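Local coordinates for protein L-amino acid deaminase (Proteus vulgaris, PDB 5I39) that probably oxidises L-amino acids as a membrane-bound, FAD-dependent deaminase of the oxidoreductase class, at residues S233-M247 with E360-A372. Numbering follows the deposited sequence. Where two conformers were deposited one is given.
Sequences SQVVVAGGVWSRLFM and EVKEYPGLVINTA. With FAD (flavin-adenine dinucleotide), chain B.
Val235 to Val237 and Leu367 to Ile369 lie side by side as parallel neighbours in the Rossmann-type FAD-binding sheet, strand 235-237 running between 40-43 and 367-371. Four backbone hydrogen bonds join them, from Val235 N to Gly366 O at one end to Asn370 N to Val237 O at the other; the straightest, Val237 N to Val368 O, spans 2.8 Å at 174°. On one face of the sheet, Leu367 sets CD1 against two valines of the adjacent strand, 4.1 Å from both Val235 CG1 and Val237 CG2. Selenomethionine Met247 reaches onto this face from helix 243-248, and Ile220 of strand 219-225 also packs against Val235 and Leu367. Bent at both chi2 (-52°) and chi3 (-53°), the Met247 chain runs alongside Leu367, the two pointing opposite ways, with Met247 SE 4.1 Å from Leu367 CD2, while its methyl CE meets Val361 CG1 tip to tip. Ile369 points its CD1 at Met247 CG, partway along that chain. The other face brings Val236 CG2 to 3.8 Å from Val368 CG2, the branch that Val368 holds between its own N and carbonyl carbon; here Val368 also touches Thr387 of helix 376-392 and Val236 packs on strand 40-43. Where the strands end, Ser243 OG donates to Thr371 OG1 (2.9 Å), the CB of Ser243 resting near Thr371 CG2. Apolar packing thus gives way to a small buried polar cluster: one water accepts from Thr371 OG1 and Gly240 N and donates to Asn370 O and FAD O2P, linking the Ser243–Thr371 pair to the FAD pyrophosphate.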
loop_
_atom_site.group_PDB
_atom_site.type_symbol
_atom_site.label_atom_id
_atom_site.label_comp_id
_atom_site.label_asym_id
_atom_site.label_seq_id
_atom_site.Cartn_x
_atom_site.Cartn_y
_atom_site.Cartn_z
ATOM N N SER A 233 8.419 -25.044 -7.931
ATOM C CA SER A 233 9.574 -24.468 -8.625
ATOM C C SER A 233 9.444 -22.960 -8.848
ATOM O O SER A 233 10.289 -22.357 -9.504
ATOM C CB SER A 233 9.806 -25.186 -9.956
ATOM O OG SER A 233 8.751 -24.932 -10.865
ATOM N N GLN A 234 8.400 -22.348 -8.281
ATOM C CA GLN A 234 8.123 -20.922 -8.482
ATOM C C GLN A 234 7.790 -20.271 -7.152
ATOM O O GLN A 234 6.908 -20.739 -6.434
ATOM C CB GLN A 234 6.980 -20.737 -9.480
ATOM C CG GLN A 234 7.321 -21.274 -10.863
ATOM C CD GLN A 234 6.171 -21.189 -11.848
ATOM O OE1 GLN A 234 5.036 -21.558 -11.535
ATOM N NE2 GLN A 234 6.462 -20.730 -13.054
ATOM N N VAL A 235 8.511 -19.199 -6.831
ATOM C CA VAL A 235 8.424 -18.560 -5.523
ATOM C C VAL A 235 8.338 -17.046 -5.679
ATOM O O VAL A 235 9.100 -16.449 -6.439
ATOM C CB VAL A 235 9.633 -18.927 -4.628
ATOM C CG1 VAL A 235 9.527 -18.263 -3.257
ATOM C CG2 VAL A 235 9.734 -20.437 -4.461
ATOM N N VAL A 236 7.405 -16.438 -4.944
ATOM C CA VAL A 236 7.310 -14.987 -4.826
ATOM C C VAL A 236 7.662 -14.614 -3.392
ATOM O O VAL A 236 7.016 -15.074 -2.453
ATOM C CB VAL A 236 5.894 -14.472 -5.141
ATOM C CG1 VAL A 236 5.808 -12.963 -4.924
ATOM C CG2 VAL A 236 5.502 -14.829 -6.568
ATOM N N VAL A 237 8.677 -13.772 -3.233
ATOM C CA VAL A 237 9.035 -13.243 -1.921
ATOM C C VAL A 237 8.350 -11.889 -1.757
ATOM O O VAL A 237 8.712 -10.915 -2.420
ATOM C CB VAL A 237 10.560 -13.142 -1.744
ATOM C CG1 VAL A 237 10.915 -12.509 -0.403
ATOM C CG2 VAL A 237 11.170 -14.532 -1.848
ATOM N N ALA A 238 7.361 -11.852 -0.865
ATOM C CA ALA A 238 6.598 -10.640 -0.561
ATOM C C ALA A 238 6.535 -10.493 0.960
ATOM O O ALA A 238 5.470 -10.357 1.551
ATOM C CB ALA A 238 5.205 -10.716 -1.178
ATOM N N GLY A 239 7.709 -10.510 1.581
ATOM C CA GLY A 239 7.831 -10.546 3.034
ATOM C C GLY A 239 7.831 -9.207 3.738
ATOM O O GLY A 239 8.186 -9.140 4.911
ATOM N N GLY A 240 7.438 -8.135 3.051
ATOM C CA GLY A 240 7.453 -6.809 3.664
ATOM C C GLY A 240 8.846 -6.458 4.142
ATOM O O GLY A 240 9.832 -6.720 3.446
ATOM N N VAL A 241 8.941 -5.926 5.357
ATOM C CA VAL A 241 10.239 -5.467 5.865
ATOM C C VAL A 241 11.242 -6.606 6.038
ATOM O O VAL A 241 12.437 -6.353 6.080
ATOM C CB VAL A 241 10.137 -4.656 7.180
ATOM C CG1 VAL A 241 9.227 -3.451 6.997
ATOM C CG2 VAL A 241 9.689 -5.513 8.357
ATOM N N TRP A 242 10.744 -7.841 6.135
ATOM C CA TRP A 242 11.573 -9.035 6.312
ATOM C C TRP A 242 12.171 -9.581 5.019
ATOM O O TRP A 242 12.934 -10.542 5.066
ATOM C CB TRP A 242 10.769 -10.148 7.000
ATOM C CG TRP A 242 10.439 -9.824 8.408
ATOM C CD1 TRP A 242 11.218 -10.061 9.510
ATOM C CD2 TRP A 242 9.260 -9.178 8.880
ATOM N NE1 TRP A 242 10.590 -9.610 10.639
ATOM C CE2 TRP A 242 9.385 -9.061 10.287
ATOM C CE3 TRP A 242 8.106 -8.693 8.262
ATOM C CZ2 TRP A 242 8.398 -8.471 11.082
ATOM C CZ3 TRP A 242 7.125 -8.104 9.052
ATOM C CH2 TRP A 242 7.278 -7.999 10.447
ATOM N N SER A 243 11.837 -9.000 3.866
ATOM C CA SER A 243 12.339 -9.532 2.601
ATOM C C SER A 243 13.865 -9.523 2.523
ATOM O O SER A 243 14.456 -10.484 2.045
ATOM C CB SER A 243 11.741 -8.779 1.418
ATOM O OG SER A 243 10.346 -9.003 1.338
ATOM N N ARG A 244 14.495 -8.455 3.009
ATOM C CA ARG A 244 15.959 -8.391 3.062
ATOM C C ARG A 244 16.540 -9.564 3.862
ATOM O O ARG A 244 17.438 -10.257 3.383
ATOM C CB ARG A 244 16.419 -7.046 3.631
ATOM C CG ARG A 244 17.912 -6.929 3.868
ATOM C CD ARG A 244 18.280 -5.527 4.270
ATOM N NE ARG A 244 19.657 -5.429 4.707
ATOM C CZ ARG A 244 20.732 -5.392 3.918
ATOM N NH1 ARG A 244 20.599 -5.430 2.589
ATOM N NH2 ARG A 244 21.940 -5.310 4.451
ATOM N N LEU A 245 16.004 -9.796 5.057
ATOM C CA LEU A 245 16.473 -10.879 5.923
ATOM C C LEU A 245 16.321 -12.242 5.241
ATOM O O LEU A 245 17.255 -13.047 5.226
ATOM C CB LEU A 245 15.708 -10.863 7.247
ATOM C CG LEU A 245 16.220 -11.777 8.358
ATOM C CD1 LEU A 245 17.509 -11.234 8.935
ATOM C CD2 LEU A 245 15.195 -11.906 9.463
ATOM N N PHE A 246 15.148 -12.487 4.662
ATOM C CA PHE A 246 14.883 -13.751 3.979
ATOM C C PHE A 246 15.884 -13.993 2.844
ATOM O O PHE A 246 16.457 -15.081 2.725
ATOM C CB PHE A 246 13.450 -13.787 3.438
ATOM C CG PHE A 246 13.065 -15.115 2.849
ATOM C CD1 PHE A 246 12.563 -16.133 3.657
ATOM C CD2 PHE A 246 13.218 -15.360 1.488
ATOM C CE1 PHE A 246 12.218 -17.364 3.116
ATOM C CE2 PHE A 246 12.873 -16.587 0.943
ATOM C CZ PHE A 246 12.372 -17.590 1.756
HETATM N N MSE A 247 16.108 -12.970 2.027
HETATM C CA MSE A 247 17.052 -13.086 0.912
HETATM C C MSE A 247 18.490 -13.207 1.369
HETATM O O MSE A 247 19.275 -13.910 0.720
HETATM C CB MSE A 247 16.888 -11.924 -0.062
HETATM C CG MSE A 247 15.529 -11.900 -0.775
HETATM SE SE MSE A 247 15.013 -13.583 -1.660
HETATM C CE MSE A 247 16.626 -13.882 -2.745
ATOM N N GLU A 360 13.235 -10.111 -10.842
ATOM C CA GLU A 360 13.838 -11.431 -10.868
ATOM C C GLU A 360 15.083 -11.432 -9.989
ATOM O O GLU A 360 15.640 -10.382 -9.656
ATOM C CB GLU A 360 14.237 -11.823 -12.288
ATOM C CG GLU A 360 13.077 -11.931 -13.258
ATOM C CD GLU A 360 13.512 -12.415 -14.628
ATOM O OE1 GLU A 360 14.000 -13.561 -14.725
ATOM O OE2 GLU A 360 13.365 -11.656 -15.607
ATOM N N VAL A 361 15.514 -12.637 -9.638
ATOM C CA VAL A 361 16.712 -12.857 -8.841
ATOM C C VAL A 361 17.560 -13.831 -9.649
ATOM O O VAL A 361 17.225 -15.011 -9.754
ATOM C CB VAL A 361 16.365 -13.419 -7.445
ATOM C CG1 VAL A 361 17.624 -13.688 -6.627
ATOM C CG2 VAL A 361 15.460 -12.449 -6.697
ATOM N N LYS A 362 18.648 -13.333 -10.230
ATOM C CA LYS A 362 19.493 -14.145 -11.122
ATOM C C LYS A 362 20.072 -15.391 -10.434
ATOM O O LYS A 362 20.261 -16.420 -11.073
ATOM C CB LYS A 362 20.602 -13.300 -11.774
ATOM C CG LYS A 362 21.664 -12.738 -10.836
ATOM C CD LYS A 362 22.706 -11.897 -11.572
ATOM C CE LYS A 362 22.124 -10.622 -12.171
ATOM N NZ LYS A 362 23.174 -9.678 -12.646
ATOM N N GLU A 363 20.306 -15.296 -9.128
ATOM C CA GLU A 363 20.828 -16.407 -8.332
ATOM C C GLU A 363 19.831 -17.570 -8.190
ATOM O O GLU A 363 20.235 -18.711 -7.956
ATOM C CB GLU A 363 21.243 -15.910 -6.939
ATOM C CG GLU A 363 22.399 -14.907 -6.931
ATOM C CD GLU A 363 21.985 -13.453 -7.137
ATOM O OE1 GLU A 363 20.817 -13.174 -7.494
ATOM O OE2 GLU A 363 22.849 -12.574 -6.954
ATOM N N TYR A 364 18.537 -17.270 -8.321
ATOM C CA TYR A 364 17.463 -18.253 -8.152
ATOM C C TYR A 364 16.413 -18.134 -9.254
ATOM O O TYR A 364 15.368 -17.517 -9.049
ATOM C CB TYR A 364 16.812 -18.079 -6.775
ATOM C CG TYR A 364 17.782 -18.352 -5.656
ATOM C CD1 TYR A 364 17.992 -19.648 -5.189
ATOM C CD2 TYR A 364 18.531 -17.317 -5.094
ATOM C CE1 TYR A 364 18.902 -19.903 -4.176
ATOM C CE2 TYR A 364 19.449 -17.565 -4.084
ATOM C CZ TYR A 364 19.629 -18.860 -3.629
ATOM O OH TYR A 364 20.534 -19.119 -2.628
ATOM N N PRO A 365 16.681 -18.731 -10.432
ATOM C CA PRO A 365 15.647 -18.837 -11.462
ATOM C C PRO A 365 14.354 -19.428 -10.887
ATOM O O PRO A 365 14.405 -20.386 -10.118
ATOM C CB PRO A 365 16.277 -19.781 -12.490
ATOM C CG PRO A 365 17.738 -19.556 -12.343
ATOM C CD PRO A 365 17.963 -19.303 -10.882
ATOM N N GLY A 366 13.222 -18.816 -11.227
ATOM C CA GLY A 366 11.922 -19.194 -10.665
ATOM C C GLY A 366 11.528 -18.445 -9.400
ATOM O O GLY A 366 10.448 -18.681 -8.866
ATOM N N LEU A 367 12.391 -17.548 -8.918
ATOM C CA LEU A 367 12.099 -16.733 -7.740
ATOM C C LEU A 367 12.016 -15.265 -8.133
ATOM O O LEU A 367 12.883 -14.752 -8.837
ATOM C CB LEU A 367 13.160 -16.928 -6.653
ATOM C CG LEU A 367 12.848 -16.249 -5.305
ATOM C CD1 LEU A 367 13.324 -17.104 -4.139
ATOM C CD2 LEU A 367 13.440 -14.853 -5.208
ATOM N N VAL A 368 10.972 -14.590 -7.664
ATOM C CA VAL A 368 10.835 -13.154 -7.842
ATOM C C VAL A 368 10.557 -12.501 -6.500
ATOM O O VAL A 368 10.099 -13.153 -5.555
ATOM C CB VAL A 368 9.744 -12.788 -8.875
ATOM C CG1 VAL A 368 10.125 -13.303 -10.254
ATOM C CG2 VAL A 368 8.385 -13.336 -8.469
ATOM N N ILE A 369 10.849 -11.205 -6.447
ATOM C CA ILE A 369 10.685 -10.370 -5.248
ATOM C C ILE A 369 9.703 -9.255 -5.572
ATOM O O ILE A 369 9.799 -8.648 -6.637
ATOM C CB ILE A 369 12.025 -9.713 -4.820
ATOM C CG1 ILE A 369 13.030 -10.767 -4.338
ATOM C CG2 ILE A 369 11.807 -8.663 -3.728
ATOM C CD1 ILE A 369 14.455 -10.254 -4.225
ATOM N N ASN A 370 8.778 -8.980 -4.655
ATOM C CA ASN A 370 7.858 -7.845 -4.764
ATOM C C ASN A 370 7.799 -7.199 -3.391
ATOM O O ASN A 370 7.078 -7.669 -2.515
ATOM C CB ASN A 370 6.469 -8.310 -5.217
ATOM C CG ASN A 370 5.500 -7.157 -5.448
ATOM O OD1 ASN A 370 5.871 -5.989 -5.384
ATOM N ND2 ASN A 370 4.244 -7.489 -5.723
ATOM N N THR A 371 8.580 -6.139 -3.194
ATOM C CA THR A 371 8.779 -5.598 -1.854
ATOM C C THR A 371 9.360 -4.179 -1.887
ATOM O O THR A 371 9.400 -3.526 -2.934
ATOM C CB THR A 371 9.665 -6.576 -1.023
ATOM O OG1 THR A 371 9.425 -6.397 0.375
ATOM C CG2 THR A 371 11.154 -6.418 -1.314
ATOM N N ALA A 372 9.773 -3.711 -0.711
ATOM C CA ALA A 372 10.572 -2.496 -0.553
ATOM C C ALA A 372 9.851 -1.246 -1.039
ATOM O O ALA A 372 10.453 -0.392 -1.679
ATOM C CB ALA A 372 11.932 -2.639 -1.241
HETATM P PA FAD B . 3.296 -6.516 4.758
HETATM O O1A FAD B . 4.137 -6.102 5.971
HETATM O O2A FAD B . 1.849 -6.063 4.820
HETATM O O5B FAD B . 3.244 -8.096 4.587
HETATM C C5B FAD B . 4.408 -8.909 4.544
HETATM C C4B FAD B . 4.033 -10.196 5.255
HETATM O O4B FAD B . 5.114 -11.139 5.104
HETATM C C3B FAD B . 3.833 -9.983 6.757
HETATM O O3B FAD B . 2.494 -10.320 7.117
HETATM C C2B FAD B . 4.903 -10.897 7.374
HETATM O O2B FAD B . 4.503 -11.484 8.627
HETATM C C1B FAD B . 5.139 -11.921 6.279
HETATM N N9A FAD B . 6.443 -12.592 6.305
HETATM C C8A FAD B . 7.627 -12.018 6.372
HETATM N N7A FAD B . 8.628 -12.922 6.314
HETATM C C5A FAD B . 8.020 -14.096 6.213
HETATM C C6A FAD B . 8.456 -15.487 6.118
HETATM N N6A FAD B . 9.769 -15.792 6.128
HETATM N N1A FAD B . 7.522 -16.452 6.015
HETATM C C2A FAD B . 6.214 -16.163 5.981
HETATM N N3A FAD B . 5.733 -14.918 6.086
HETATM C C4A FAD B . 6.587 -13.892 6.193
HETATM N N1 FAD B . 0.828 2.806 1.107
HETATM C C2 FAD B . -0.067 3.482 0.378
HETATM O O2 FAD B . -0.243 3.129 -0.801
HETATM N N3 FAD B . -0.754 4.524 0.908
HETATM C C4 FAD B . -0.592 4.977 2.156
HETATM O O4 FAD B . -1.259 5.908 2.584
HETATM C C4X FAD B . 0.390 4.305 3.018
HETATM N N5 FAD B . 0.678 4.712 4.284
HETATM C C5X FAD B . 1.446 3.951 5.071
HETATM C C6 FAD B . 1.583 4.225 6.434
HETATM C C7 FAD B . 2.327 3.408 7.280
HETATM C C7M FAD B . 2.414 3.702 8.760
HETATM C C8 FAD B . 3.011 2.229 6.729
HETATM C C8M FAD B . 3.803 1.289 7.607
HETATM C C9 FAD B . 2.895 1.966 5.363
HETATM C C9A FAD B . 2.148 2.778 4.518
HETATM N N10 FAD B . 2.034 2.511 3.147
HETATM C C10 FAD B . 1.077 3.169 2.378
HETATM C "C1'" FAD B . 2.766 1.424 2.531
HETATM C "C2'" FAD B . 2.020 0.138 2.476
HETATM O "O2'" FAD B . 1.327 -0.046 3.707
HETATM C "C3'" FAD B . 3.045 -0.965 2.234
HETATM O "O3'" FAD B . 3.909 -0.645 1.111
HETATM C "C4'" FAD B . 2.416 -2.309 1.949
HETATM O "O4'" FAD B . 1.437 -2.621 2.957
HETATM C "C5'" FAD B . 3.491 -3.380 1.928
HETATM O "O5'" FAD B . 2.820 -4.623 1.713
HETATM P P FAD B . 3.661 -5.998 1.878
HETATM O O1P FAD B . 2.725 -7.116 1.531
HETATM O O2P FAD B . 4.989 -5.864 1.163
HETATM O O3P FAD B . 4.072 -5.989 3.450
HETATM O O HOH W 1 13.032 -22.794 -10.146
HETATM O O HOH W 2 6.889 -7.427 0.265
HETATM O O HOH W 3 11.139 -4.663 1.917
#